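PDB 2IVF: ethylbenzene dehydrogenase alpha-subunit from Aromatoleum aromaticum, which belongs to the molybdopterin oxidoreductase family and binds a molybdenum atom, an iron/sulfur cluster and two pterin guanine dinucleotides. Local coordinates for residues V335-G340 with Q397-F402; T339-S344 with D817-L822; D485-Y490 with K741-I746; R748-F753 with M773-S778. All coordinates share one frame; numbering follows the deposited sequence.

Interaction 1. Residues V335-G340 with Q397-F402; sequences VRMDTG and QVRTVF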
loop_
_atom_site.group_PDB
_atom_site.type_symbol
_atom_site.label_atom_id
_atom_site.label_comp_id
_atom_site.label_asym_id
_atom_site.label_seq_id
_atom_site.Cartn_x
_atom_site.Cartn_y
_atom_site.Cartn_z
ATOM N N VAL A 335 -44.198 3.562 20.411
ATOM C CA VAL A 335 -43.616 2.667 21.361
ATOM C C VAL A 335 -44.399 2.835 22.647
ATOM O O VAL A 335 -44.822 3.937 22.992
ATOM C CB VAL A 335 -42.105 2.978 21.559
ATOM C CG1 VAL A 335 -41.511 2.039 22.571
ATOM C CG2 VAL A 335 -41.374 2.844 20.255
ATOM N N ARG A 336 -44.640 1.716 23.310
ATOM C CA ARG A 336 -45.393 1.652 24.541
ATOM C C ARG A 336 -44.488 2.105 25.669
ATOM O O ARG A 336 -43.336 1.669 25.759
ATOM C CB ARG A 336 -45.849 0.210 24.791
ATOM C CG ARG A 336 -46.848 -0.331 23.766
ATOM C CD ARG A 336 -47.250 -1.775 24.028
ATOM N NE ARG A 336 -47.705 -1.998 25.393
ATOM C CZ ARG A 336 -48.325 -3.101 25.816
ATOM N NH1 ARG A 336 -48.598 -4.101 24.996
ATOM N NH2 ARG A 336 -48.657 -3.207 27.082
ATOM N N MET A 337 -44.990 2.991 26.519
ATOM C CA MET A 337 -44.205 3.486 27.654
ATOM C C MET A 337 -44.164 2.503 28.825
ATOM O O MET A 337 -43.355 2.669 29.740
ATOM C CB MET A 337 -44.720 4.845 28.117
ATOM C CG MET A 337 -44.457 5.963 27.120
ATOM S SD MET A 337 -42.715 6.264 26.937
ATOM C CE MET A 337 -42.254 5.183 25.573
ATOM N N ASP A 338 -45.010 1.481 28.798
ATOM C CA ASP A 338 -44.957 0.446 29.822
ATOM C C ASP A 338 -43.964 -0.697 29.523
ATOM O O ASP A 338 -43.248 -1.127 30.433
ATOM C CB ASP A 338 -46.359 -0.089 30.108
ATOM C CG ASP A 338 -47.022 -0.740 28.903
ATOM O OD1 ASP A 338 -46.547 -0.569 27.769
ATOM O OD2 ASP A 338 -48.043 -1.431 29.105
ATOM N N THR A 339 -43.926 -1.204 28.290
ATOM C CA THR A 339 -43.064 -2.356 27.961
ATOM C C THR A 339 -41.804 -1.951 27.177
ATOM O O THR A 339 -40.816 -2.691 27.144
ATOM C CB THR A 339 -43.799 -3.425 27.119
ATOM O OG1 THR A 339 -44.148 -2.887 25.838
ATOM C CG2 THR A 339 -45.057 -3.943 27.829
ATOM N N GLY A 340 -41.830 -0.773 26.558
ATOM C CA GLY A 340 -40.725 -0.314 25.745
ATOM C C GLY A 340 -40.725 -0.911 24.348
ATOM O O GLY A 340 -39.768 -0.783 23.600
ATOM N N GLN A 397 -49.715 5.221 27.847
ATOM C CA GLN A 397 -48.992 6.263 27.163
ATOM C C GLN A 397 -48.137 5.595 26.087
ATOM O O GLN A 397 -47.538 4.544 26.334
ATOM C CB GLN A 397 -48.038 6.995 28.122
ATOM C CG GLN A 397 -48.621 8.143 28.960
ATOM C CD GLN A 397 -47.508 9.097 29.413
ATOM O OE1 GLN A 397 -46.510 9.295 28.696
ATOM N NE2 GLN A 397 -47.664 9.678 30.585
ATOM N N VAL A 398 -48.090 6.209 24.913
ATOM C CA VAL A 398 -47.210 5.781 23.845
ATOM C C VAL A 398 -46.554 7.029 23.304
ATOM O O VAL A 398 -47.130 8.121 23.395
ATOM C CB VAL A 398 -47.958 5.035 22.729
ATOM C CG1 VAL A 398 -48.649 3.776 23.295
ATOM C CG2 VAL A 398 -48.964 5.951 22.032
ATOM N N ARG A 399 -45.347 6.874 22.770
ATOM C CA ARG A 399 -44.661 7.970 22.136
ATOM C C ARG A 399 -43.867 7.426 20.980
ATOM O O ARG A 399 -43.576 6.248 20.928
ATOM C CB ARG A 399 -43.765 8.699 23.133
ATOM C CG ARG A 399 -42.491 7.967 23.497
ATOM C CD ARG A 399 -41.697 8.725 24.550
ATOM N NE ARG A 399 -40.502 7.991 24.983
ATOM C CZ ARG A 399 -39.763 8.303 26.053
ATOM N NH1 ARG A 399 -40.052 9.350 26.817
ATOM N NH2 ARG A 399 -38.720 7.561 26.364
ATOM N N THR A 400 -43.497 8.305 20.069
ATOM C CA THR A 400 -42.732 7.916 18.918
ATOM C C THR A 400 -41.304 7.610 19.345
ATOM O O THR A 400 -40.837 8.111 20.373
ATOM C CB THR A 400 -42.698 9.055 17.878
ATOM O OG1 THR A 400 -42.039 10.197 18.424
ATOM C CG2 THR A 400 -44.107 9.434 17.435
ATOM N N VAL A 401 -40.610 6.798 18.547
ATOM C CA VAL A 401 -39.215 6.592 18.748
ATOM C C VAL A 401 -38.518 7.942 18.806
ATOM O O VAL A 401 -37.671 8.163 19.671
ATOM C CB VAL A 401 -38.594 5.769 17.621
ATOM C CG1 VAL A 401 -37.056 5.804 17.719
ATOM C CG2 VAL A 401 -39.156 4.327 17.662
ATOM N N PHE A 402 -38.888 8.827 17.881
ATOM C CA PHE A 402 -38.349 10.193 17.837
ATOM C C PHE A 402 -38.424 10.930 19.182
ATOM O O PHE A 402 -37.461 11.620 19.572
ATOM C CB PHE A 402 -39.083 11.021 16.774
ATOM C CG PHE A 402 -38.471 12.375 16.530
ATOM C CD1 PHE A 402 -37.438 12.518 15.628
ATOM C CD2 PHE A 402 -38.929 13.497 17.213
ATOM C CE1 PHE A 402 -36.870 13.760 15.375
ATOM C CE2 PHE A 402 -38.354 14.748 16.961
ATOM C CZ PHE A 402 -37.343 14.868 16.048
#

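Interaction 2. Residues T339-S344 with D817-L822; sequences TGKFLS and DHDWYL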
loop_
_atom_site.group_PDB
_atom_site.type_symbol
_atom_site.label_atom_id
_atom_site.label_comp_id
_atom_site.label_asym_id
_atom_site.label_seq_id
_atom_site.Cartn_x
_atom_site.Cartn_y
_atom_site.Cartn_z
ATOM N N THR A 339 -43.926 -1.204 28.290
ATOM C CA THR A 339 -43.064 -2.356 27.961
ATOM C C THR A 339 -41.804 -1.951 27.177
ATOM O O THR A 339 -40.816 -2.691 27.144
ATOM C CB THR A 339 -43.799 -3.425 27.119
ATOM O OG1 THR A 339 -44.148 -2.887 25.838
ATOM C CG2 THR A 339 -45.057 -3.943 27.829
ATOM N N GLY A 340 -41.830 -0.773 26.558
ATOM C CA GLY A 340 -40.725 -0.314 25.745
ATOM C C GLY A 340 -40.725 -0.911 24.348
ATOM O O GLY A 340 -39.768 -0.783 23.600
ATOM N N LYS A 341 -41.816 -1.559 23.996
ATOM C CA LYS A 341 -41.878 -2.269 22.735
ATOM C C LYS A 341 -42.815 -1.542 21.791
ATOM O O LYS A 341 -43.758 -0.865 22.229
ATOM C CB LYS A 341 -42.295 -3.736 22.999
ATOM C CG LYS A 341 -41.049 -4.621 23.300
ATOM C CD LYS A 341 -41.340 -5.778 24.191
ATOM C CE LYS A 341 -40.055 -6.429 24.729
ATOM N NZ LYS A 341 -39.013 -6.716 23.697
ATOM N N PHE A 342 -42.542 -1.647 20.498
ATOM C CA PHE A 342 -43.416 -1.026 19.507
ATOM C C PHE A 342 -44.877 -1.415 19.789
ATOM O O PHE A 342 -45.186 -2.585 20.108
ATOM C CB PHE A 342 -43.046 -1.430 18.083
ATOM C CG PHE A 342 -41.755 -0.834 17.577
ATOM C CD1 PHE A 342 -41.682 0.498 17.190
ATOM C CD2 PHE A 342 -40.619 -1.629 17.454
ATOM C CE1 PHE A 342 -40.491 1.045 16.712
ATOM C CE2 PHE A 342 -39.440 -1.121 16.983
ATOM C CZ PHE A 342 -39.361 0.240 16.598
ATOM N N LEU A 343 -45.761 -0.424 19.694
ATOM C CA LEU A 343 -47.194 -0.672 19.757
ATOM C C LEU A 343 -47.587 -1.508 18.550
ATOM O O LEU A 343 -47.300 -1.104 17.413
ATOM C CB LEU A 343 -47.959 0.643 19.731
ATOM C CG LEU A 343 -49.478 0.534 19.794
ATOM C CD1 LEU A 343 -49.866 -0.176 21.071
ATOM C CD2 LEU A 343 -50.093 1.932 19.689
ATOM N N SER A 344 -48.216 -2.661 18.800
ATOM C CA SER A 344 -48.617 -3.572 17.738
ATOM C C SER A 344 -50.125 -3.709 17.651
ATOM O O SER A 344 -50.866 -3.387 18.601
ATOM C CB SER A 344 -47.992 -4.953 17.917
ATOM O OG SER A 344 -48.744 -5.768 18.798
ATOM N N ASP A 817 -36.016 -3.033 19.734
ATOM C CA ASP A 817 -36.788 -3.268 20.977
ATOM C C ASP A 817 -36.737 -4.712 21.477
ATOM O O ASP A 817 -37.565 -5.127 22.266
ATOM C CB ASP A 817 -38.202 -2.715 20.850
ATOM C CG ASP A 817 -39.126 -3.588 20.003
ATOM O OD1 ASP A 817 -38.640 -4.310 19.086
ATOM O OD2 ASP A 817 -40.339 -3.560 20.266
ATOM N N HIS A 818 -35.726 -5.435 21.014
ATOM C CA HIS A 818 -35.392 -6.787 21.428
ATOM C C HIS A 818 -34.894 -6.702 22.866
ATOM O O HIS A 818 -34.123 -5.812 23.213
ATOM C CB HIS A 818 -34.288 -7.282 20.471
ATOM C CG HIS A 818 -33.870 -8.703 20.661
ATOM N ND1 HIS A 818 -33.132 -9.130 21.746
ATOM C CD2 HIS A 818 -34.034 -9.792 19.867
ATOM C CE1 HIS A 818 -32.905 -10.430 21.639
ATOM N NE2 HIS A 818 -33.443 -10.858 20.506
ATOM N N ASP A 819 -35.314 -7.655 23.691
ATOM C CA ASP A 819 -34.976 -7.691 25.132
ATOM C C ASP A 819 -33.510 -7.503 25.456
ATOM O O ASP A 819 -33.173 -6.759 26.371
ATOM C CB ASP A 819 -35.473 -9.001 25.754
ATOM C CG ASP A 819 -36.993 -9.080 25.809
ATOM O OD1 ASP A 819 -37.659 -8.019 25.757
ATOM O OD2 ASP A 819 -37.520 -10.210 25.941
ATOM N N TRP A 820 -32.635 -8.155 24.702
ATOM C CA TRP A 820 -31.201 -8.028 24.946
ATOM C C TRP A 820 -30.732 -6.592 24.769
ATOM O O TRP A 820 -29.904 -6.089 25.542
ATOM C CB TRP A 820 -30.409 -8.912 23.997
ATOM C CG TRP A 820 -30.481 -10.387 24.284
ATOM C CD1 TRP A 820 -31.433 -11.059 24.928
ATOM C CD2 TRP A 820 -29.574 -11.358 23.765
ATOM N NE1 TRP A 820 -31.149 -12.413 24.925
ATOM C CE2 TRP A 820 -30.008 -12.612 24.196
ATOM C CE3 TRP A 820 -28.420 -11.271 22.993
ATOM C CZ2 TRP A 820 -29.313 -13.782 23.895
ATOM C CZ3 TRP A 820 -27.738 -12.427 22.685
ATOM C CH2 TRP A 820 -28.191 -13.661 23.126
ATOM N N TYR A 821 -31.199 -5.943 23.710
ATOM C CA TYR A 821 -30.858 -4.542 23.455
ATOM C C TYR A 821 -31.436 -3.547 24.453
ATOM O O TYR A 821 -30.741 -2.640 24.934
ATOM C CB TYR A 821 -31.227 -4.147 22.016
ATOM C CG TYR A 821 -30.235 -4.715 21.031
ATOM C CD1 TYR A 821 -30.187 -6.084 20.777
ATOM C CD2 TYR A 821 -29.325 -3.886 20.373
ATOM C CE1 TYR A 821 -29.280 -6.604 19.900
ATOM C CE2 TYR A 821 -28.438 -4.395 19.518
ATOM C CZ TYR A 821 -28.400 -5.737 19.280
ATOM O OH TYR A 821 -27.485 -6.204 18.414
ATOM N N LEU A 822 -32.698 -3.746 24.794
ATOM C CA LEU A 822 -33.338 -2.998 25.839
ATOM C C LEU A 822 -32.500 -3.083 27.143
ATOM O O LEU A 822 -32.132 -2.054 27.723
ATOM C CB LEU A 822 -34.751 -3.558 26.048
ATOM C CG LEU A 822 -35.841 -3.196 25.028
ATOM C CD1 LEU A 822 -37.201 -3.880 25.393
ATOM C CD2 LEU A 822 -36.001 -1.688 25.007
#

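Interaction 3. Residues D485-Y490 with K741-I746; sequences DDNMVY and KEMVDI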
loop_
_atom_site.group_PDB
_atom_site.type_symbol
_atom_site.label_atom_id
_atom_site.label_comp_id
_atom_site.label_asym_id
_atom_site.label_seq_id
_atom_site.Cartn_x
_atom_site.Cartn_y
_atom_site.Cartn_z
ATOM N N ASP A 485 -20.707 -11.751 -6.708
ATOM C CA ASP A 485 -19.782 -12.830 -6.523
ATOM C C ASP A 485 -20.339 -14.092 -7.189
ATOM O O ASP A 485 -19.889 -15.183 -6.909
ATOM C CB ASP A 485 -19.499 -13.015 -5.033
ATOM C CG ASP A 485 -20.712 -13.460 -4.245
ATOM O OD1 ASP A 485 -21.825 -13.577 -4.821
ATOM O OD2 ASP A 485 -20.530 -13.680 -3.023
ATOM N N ASP A 486 -21.265 -13.915 -8.134
ATOM C CA ASP A 486 -21.899 -15.037 -8.829
ATOM C C ASP A 486 -20.865 -15.973 -9.460
ATOM O O ASP A 486 -21.001 -17.216 -9.418
ATOM C CB ASP A 486 -22.876 -14.529 -9.903
ATOM C CG ASP A 486 -24.055 -13.768 -9.311
ATOM O OD1 ASP A 486 -23.823 -12.975 -8.385
ATOM O OD2 ASP A 486 -25.196 -13.936 -9.762
ATOM N N ASN A 487 -19.819 -15.368 -10.021
ATOM C CA ASN A 487 -18.788 -16.144 -10.732
ATOM C C ASN A 487 -18.133 -17.170 -9.813
ATOM O O ASN A 487 -17.867 -18.283 -10.228
ATOM C CB ASN A 487 -17.735 -15.245 -11.405
ATOM C CG ASN A 487 -17.047 -14.305 -10.447
ATOM O OD1 ASN A 487 -17.698 -13.614 -9.677
ATOM N ND2 ASN A 487 -15.721 -14.295 -10.464
ATOM N N MET A 488 -17.949 -16.797 -8.551
ATOM C CA MET A 488 -17.384 -17.692 -7.558
ATOM C C MET A 488 -18.412 -18.635 -6.976
ATOM O O MET A 488 -18.155 -19.861 -6.882
ATOM C CB MET A 488 -16.740 -16.881 -6.452
ATOM C CG MET A 488 -15.491 -16.254 -6.900
ATOM S SD MET A 488 -14.796 -15.254 -5.601
ATOM C CE MET A 488 -15.520 -13.649 -5.926
ATOM N N VAL A 489 -19.589 -18.134 -6.594
ATOM C CA VAL A 489 -20.509 -19.053 -5.894
ATOM C C VAL A 489 -21.147 -20.071 -6.816
ATOM O O VAL A 489 -21.335 -21.188 -6.399
ATOM C CB VAL A 489 -21.548 -18.360 -4.985
ATOM C CG1 VAL A 489 -20.870 -17.268 -4.128
ATOM C CG2 VAL A 489 -22.653 -17.791 -5.804
ATOM N N TYR A 490 -21.471 -19.745 -8.062
ATOM C CA TYR A 490 -21.979 -20.791 -8.987
ATOM C C TYR A 490 -20.894 -21.799 -9.367
ATOM O O TYR A 490 -21.147 -23.024 -9.455
ATOM C CB TYR A 490 -22.592 -20.200 -10.257
ATOM C CG TYR A 490 -23.918 -19.527 -10.049
ATOM C CD1 TYR A 490 -25.100 -20.247 -10.129
ATOM C CD2 TYR A 490 -23.996 -18.173 -9.796
ATOM C CE1 TYR A 490 -26.326 -19.622 -9.940
ATOM C CE2 TYR A 490 -25.193 -17.553 -9.585
ATOM C CZ TYR A 490 -26.348 -18.259 -9.672
ATOM O OH TYR A 490 -27.564 -17.650 -9.469
ATOM N N LYS A 741 -13.452 -19.274 -18.361
ATOM C CA LYS A 741 -14.467 -19.344 -19.373
ATOM C C LYS A 741 -15.841 -19.631 -18.753
ATOM O O LYS A 741 -16.831 -19.082 -19.173
ATOM C CB LYS A 741 -14.136 -20.438 -20.354
ATOM C CG LYS A 741 -12.877 -20.146 -21.166
ATOM C CD LYS A 741 -12.541 -21.336 -22.068
ATOM C CE LYS A 741 -11.596 -20.874 -23.159
ATOM N NZ LYS A 741 -11.255 -22.017 -23.955
ATOM N N GLU A 742 -15.887 -20.521 -17.758
ATOM C CA GLU A 742 -17.144 -20.785 -17.064
ATOM C C GLU A 742 -17.626 -19.555 -16.266
ATOM O O GLU A 742 -18.834 -19.259 -16.249
ATOM C CB GLU A 742 -17.000 -21.980 -16.128
ATOM C CG GLU A 742 -18.263 -22.338 -15.397
ATOM C CD GLU A 742 -19.397 -22.718 -16.287
ATOM O OE1 GLU A 742 -19.172 -23.115 -17.448
ATOM O OE2 GLU A 742 -20.550 -22.614 -15.816
ATOM N N MET A 743 -16.706 -18.861 -15.625
ATOM C CA MET A 743 -17.071 -17.637 -14.905
ATOM C C MET A 743 -17.587 -16.587 -15.858
ATOM O O MET A 743 -18.469 -15.839 -15.505
ATOM C CB MET A 743 -15.911 -17.070 -14.149
ATOM C CG MET A 743 -15.538 -17.862 -12.941
ATOM S SD MET A 743 -14.282 -17.001 -12.052
ATOM C CE MET A 743 -14.374 -17.963 -10.540
ATOM N N VAL A 744 -17.038 -16.532 -17.078
ATOM C CA VAL A 744 -17.542 -15.563 -18.053
ATOM C C VAL A 744 -18.980 -15.939 -18.412
ATOM O O VAL A 744 -19.845 -15.083 -18.479
ATOM C CB VAL A 744 -16.655 -15.462 -19.293
ATOM C CG1 VAL A 744 -17.382 -14.695 -20.410
ATOM C CG2 VAL A 744 -15.316 -14.788 -18.921
ATOM N N ASP A 745 -19.241 -17.221 -18.613
ATOM C CA ASP A 745 -20.604 -17.709 -18.921
ATOM C C ASP A 745 -21.578 -17.422 -17.786
ATOM O O ASP A 745 -22.730 -17.089 -18.014
ATOM C CB ASP A 745 -20.600 -19.205 -19.173
ATOM C CG ASP A 745 -20.273 -19.563 -20.619
ATOM O OD1 ASP A 745 -20.021 -18.638 -21.443
ATOM O OD2 ASP A 745 -20.313 -20.772 -20.912
ATOM N N ILE A 746 -21.109 -17.600 -16.569
ATOM C CA ILE A 746 -21.897 -17.292 -15.379
ATOM C C ILE A 746 -22.234 -15.794 -15.386
ATOM O O ILE A 746 -23.386 -15.447 -15.266
ATOM C CB ILE A 746 -21.158 -17.658 -14.073
ATOM C CG1 ILE A 746 -21.031 -19.180 -13.912
ATOM C CG2 ILE A 746 -21.849 -16.957 -12.859
ATOM C CD1 ILE A 746 -19.996 -19.593 -12.850
#

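Interaction 4. Residues R748-F753 with M773-S778; sequences RAVGVF and MGTGVS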
loop_
_atom_site.group_PDB
_atom_site.type_symbol
_atom_site.label_atom_id
_atom_site.label_comp_id
_atom_site.label_asym_id
_atom_site.label_seq_id
_atom_site.Cartn_x
_atom_site.Cartn_y
_atom_site.Cartn_z
ATOM N N ARG A 748 -22.408 -13.792 -17.883
ATOM C CA ARG A 748 -23.349 -13.523 -18.982
ATOM C C ARG A 748 -24.778 -13.955 -18.652
ATOM O O ARG A 748 -25.749 -13.305 -19.016
ATOM C CB ARG A 748 -22.906 -14.240 -20.258
ATOM C CG ARG A 748 -21.616 -13.700 -20.890
ATOM C CD ARG A 748 -21.005 -14.733 -21.806
ATOM N NE ARG A 748 -21.683 -14.779 -23.080
ATOM C CZ ARG A 748 -21.578 -15.765 -23.964
ATOM N NH1 ARG A 748 -20.855 -16.837 -23.711
ATOM N NH2 ARG A 748 -22.235 -15.687 -25.093
ATOM N N ALA A 749 -24.872 -15.088 -17.984
ATOM C CA ALA A 749 -26.120 -15.708 -17.619
ATOM C C ALA A 749 -26.864 -14.876 -16.590
ATOM O O ALA A 749 -28.078 -14.808 -16.643
ATOM C CB ALA A 749 -25.850 -17.126 -17.076
ATOM N N VAL A 750 -26.149 -14.248 -15.678
ATOM C CA VAL A 750 -26.765 -13.462 -14.594
ATOM C C VAL A 750 -26.804 -11.957 -14.829
ATOM O O VAL A 750 -27.101 -11.190 -13.912
ATOM C CB VAL A 750 -26.087 -13.760 -13.236
ATOM C CG1 VAL A 750 -26.132 -15.262 -12.990
ATOM C CG2 VAL A 750 -24.626 -13.236 -13.146
ATOM N N GLY A 751 -26.433 -11.535 -16.029
ATOM C CA GLY A 751 -26.479 -10.118 -16.390
ATOM C C GLY A 751 -25.325 -9.235 -15.952
ATOM O O GLY A 751 -25.371 -8.005 -16.099
ATOM N N VAL A 752 -24.293 -9.830 -15.387
ATOM C CA VAL A 752 -23.126 -9.069 -14.935
ATOM C C VAL A 752 -22.306 -8.661 -16.149
ATOM O O VAL A 752 -21.786 -7.548 -16.208
ATOM C CB VAL A 752 -22.320 -9.893 -13.898
ATOM C CG1 VAL A 752 -20.905 -9.364 -13.702
ATOM C CG2 VAL A 752 -23.122 -9.975 -12.564
ATOM N N PHE A 753 -22.250 -9.545 -17.127
ATOM C CA PHE A 753 -21.696 -9.217 -18.434
ATOM C C PHE A 753 -22.880 -9.232 -19.375
ATOM O O PHE A 753 -23.881 -9.914 -19.130
ATOM C CB PHE A 753 -20.688 -10.277 -18.866
ATOM C CG PHE A 753 -19.313 -10.169 -18.235
ATOM C CD1 PHE A 753 -18.997 -9.232 -17.267
ATOM C CD2 PHE A 753 -18.337 -11.101 -18.584
ATOM C CE1 PHE A 753 -17.740 -9.200 -16.695
ATOM C CE2 PHE A 753 -17.071 -11.080 -18.001
ATOM C CZ PHE A 753 -16.779 -10.143 -17.056
ATOM N N MET A 773 -25.500 -6.304 -10.398
ATOM C CA MET A 773 -24.964 -6.905 -9.206
ATOM C C MET A 773 -25.195 -8.431 -9.171
ATOM O O MET A 773 -24.968 -9.061 -8.126
ATOM C CB MET A 773 -25.622 -6.263 -7.949
ATOM C CG MET A 773 -25.302 -4.801 -7.674
ATOM S SD MET A 773 -23.580 -4.495 -7.509
ATOM C CE MET A 773 -23.569 -2.712 -7.634
ATOM N N GLY A 774 -25.628 -9.013 -10.279
ATOM C CA GLY A 774 -25.830 -10.455 -10.373
ATOM C C GLY A 774 -27.095 -10.858 -9.656
ATOM O O GLY A 774 -28.030 -10.085 -9.589
ATOM N N THR A 775 -27.110 -12.062 -9.082
ATOM C CA THR A 775 -28.347 -12.672 -8.571
ATOM C C THR A 775 -28.311 -12.867 -7.047
ATOM O O THR A 775 -29.269 -13.389 -6.474
ATOM C CB THR A 775 -28.586 -14.046 -9.234
ATOM O OG1 THR A 775 -27.462 -14.892 -8.994
ATOM C CG2 THR A 775 -28.804 -13.916 -10.720
ATOM N N GLY A 776 -27.221 -12.460 -6.401
ATOM C CA GLY A 776 -27.024 -12.717 -4.965
ATOM C C GLY A 776 -27.575 -11.563 -4.171
ATOM O O GLY A 776 -28.338 -10.747 -4.689
ATOM N N VAL A 777 -27.161 -11.475 -2.914
ATOM C CA VAL A 777 -27.758 -10.532 -1.976
ATOM C C VAL A 777 -27.624 -9.112 -2.471
ATOM O O VAL A 777 -28.565 -8.352 -2.378
ATOM C CB VAL A 777 -27.133 -10.662 -0.552
ATOM C CG1 VAL A 777 -27.762 -9.644 0.390
ATOM C CG2 VAL A 777 -27.333 -12.073 -0.014
ATOM N N SER A 778 -26.467 -8.763 -3.021
ATOM C CA SER A 778 -26.232 -7.392 -3.481
ATOM C C SER A 778 -27.282 -6.874 -4.449
ATOM O O SER A 778 -27.561 -5.689 -4.496
ATOM C CB SER A 778 -24.870 -7.283 -4.147
ATOM O OG SER A 778 -23.815 -7.371 -3.237
#

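Interaction 1. Residues V335-G340 with Q397-F402
Met337 turns sharply at chi2 (-65°), which places SD, and again at chi3 (91°), which places CE, so that sulfur and methyl both lie against the Arg399 chain, itself extended from CG to NE. The two side chains cross at about a right angle beside an antiparallel beta ladder: strand 334-336 is an outermost strand of a three-stranded antiparallel sheet in this chain, and 395-400 is its middle strand. The evidence for the register is in the backbone. Val335 and Arg399 form a hydrogen-bonded pair, Val335 N giving to Arg399 O at 2.8 Å and Arg399 N returning to Val335 O at 3.0 Å. One step on, Arg336 faces Val398 as a non-hydrogen-bonded pair, and Val398 CA comes within 3.1 Å of Val335 O in a CA-H...O contact. The ladder is prolonged past the strand by Met337 N, which donates to Gln397 O at 3.0 Å with an angle of 162° at the hydrogen. Beyond it the chain turns back, Gly340 N bonding to Arg336 O. Arg336 also grips Asp338 side-on, NE to OD1 and NH2 to OD2, the latter at 2.8 Å and in the guanidinium plane. At the other end, where strand 395-400 passes into helix 401-408, Val335 CG2 meets Val401 CG2 at 3.7 Å, while Tyr815 touches both valines from outside. Over the Arg399 guanidinium, Met337 SD sits above one face, offset toward the rim, with Arg399 NE 3.4 Å from that sulfur.

Interaction 2. Residues T339-S344 with D817-L822
Lys341 can be followed outward over Asp817 and on to Asp819. Its CB lies 3.4 Å from Asp817 OD2 and its CG, at 3.3 Å, keeps close to the same oxygen. The chain then crosses Asp817 at about a right angle, CE comes near Asp819 OD1, and a bend at chi4 (-48°) places NZ between two acceptors. NZ donates to Asp817 O at 2.6 Å, nearly in line with the carbonyl, and to Asp819 OD1 at 2.8 Å in a salt bridge that reaches the carboxylate from above its plane. Leu822 CD1 lies beside the end of the lysine chain, 3.9 Å from Lys341 CE. The Asp817 carboxylate is held by the neighbouring backbone: Phe342 N donates to OD2 at 2.9 Å, on the anti side but well out of the carboxylate plane, and Phe342 CD2 lies 3.4 Å from that oxygen. Tyr949 takes OD1, so both carboxylate oxygens of this buried group have partners. Within 339-344, Thr339 OG1 accepts from Lys341 N, an ST turn leading into the lysine. His818, the N-cap of helix 819-824, accepts from Trp820 N through ND1; Lys341 docks on this capped helix start, on Asp817 O just before the cap and Asp819 in the first turn.

Interaction 3. Residues D485-Y490 with K741-I746
Asn487 and Met743 meet where 486-490 and 741-746 come closest, their CA atoms the nearest pair across the two; the axes of these short helical segments pass 8.7 Å apart at a signed crossing angle of 113°. Asn487 CB packs on Met743 CG at 3.7 Å, and the amide reaches farther: ND2 donates a weak hydrogen bond to Met743 SD at 3.5 Å, with 157° at the hydrogen. With chi1 at 57°, Asn487 CG sits between the backbone N and the carbonyl carbon, and the amide it carries comes alongside the Met743 sulfur. Met743, extended beyond CG, slides its CE to 3.5 Å from Asn487 O. Ile746 also approaches that carbonyl, its CD1 lying 3.6 Å from Asn487 O and 3.7 Å from Tyr490 CB, while its CG2 rests 3.6 Å from Asp486 O.

Outward from this shell, Asp486 OD2 and Tyr490 OH both hydrogen-bond Thr775 OG1, two bonds that tie the first turn of helix 486-493 to residue 775. Ser197 of helix 197-210 and Met661 of strand 659-661 touch both Asn487 and Met743 and close in the pair. Met488 touches Met743 CE through its CG; its side chain is about 13 Å from each of the two bound pterin dinucleotides, so the crossing is buried but set back from them. With a single weak N-H...S bond between the segments, and otherwise carbon against carbon or carbonyl oxygen, the crossing rests mainly on the close fit of buried methyl and methylene groups, the weak sulfur bond probably adding only some directionality.

Interaction 4. Residues R748-F753 with M773-S778
Val750 overlaps Thr775, its CB lying 3.7 Å and its CG1 3.8 Å from Thr775 CG2, with the two side chains crossing at about a right angle. The first torsion of Thr775 (58°) puts OG1 between the backbone N and the carbonyl carbon and leaves CG2 anti to that carbon, turned to the valine. The hydroxyl has partners outside these segments, Asp486 and Tyr490, so the residue presents a methyl to one neighbour and a hydroxyl to others. Beside it, Gly774 offers a bare CA: Val752 CG2 reaches both its CA and its N at 3.5 Å, while Val750 CG2 comes to 4.1 Å from the CA. Its backbone angles, phi 76° and psi -148°, are of a kind that favours glycine, and the absence of a side chain lets the valine methyl lie directly on the main chain. Val750 O also stands 3.8 Å from Gly774 CA. In the fold, Val750 is the first residue to leave helix 736-749, and Gly751, again with positive phi, carries the chain round to Val752, which is joined to Leu771 by a backbone hydrogen bond. Ser772 OG bonds to Gly774 N, and Arg779 takes Gly774 O. No hydrogen bond crosses between the two segments; the buried contact is therefore van der Waals in character, with Thr775 OG1 and the N and O of Gly774 bonded outside it.

From the N terminus, the chain first enters interactions 1 and 2 in the same stretch, sharing Thr339 and Gly340. Interaction 1 closes a loop of 56 residues at 397-402; the much longer loop of interaction 2, starting from that same stretch, stays open until residues 817-822, bringing a much later helix start back beside the small sheet. The two touch, with centres about 9 Å apart. Interactions 3 and 4 nest inside the loop closed by interaction 2 and follow each other in series. Interaction 3 joins helix 486-493 to helix 736-749; interaction 4 then folds the exit from that helix onto residues 773-778. Thr775 links them, while interactions 1 and 3 lie about 49 Å apart between centres.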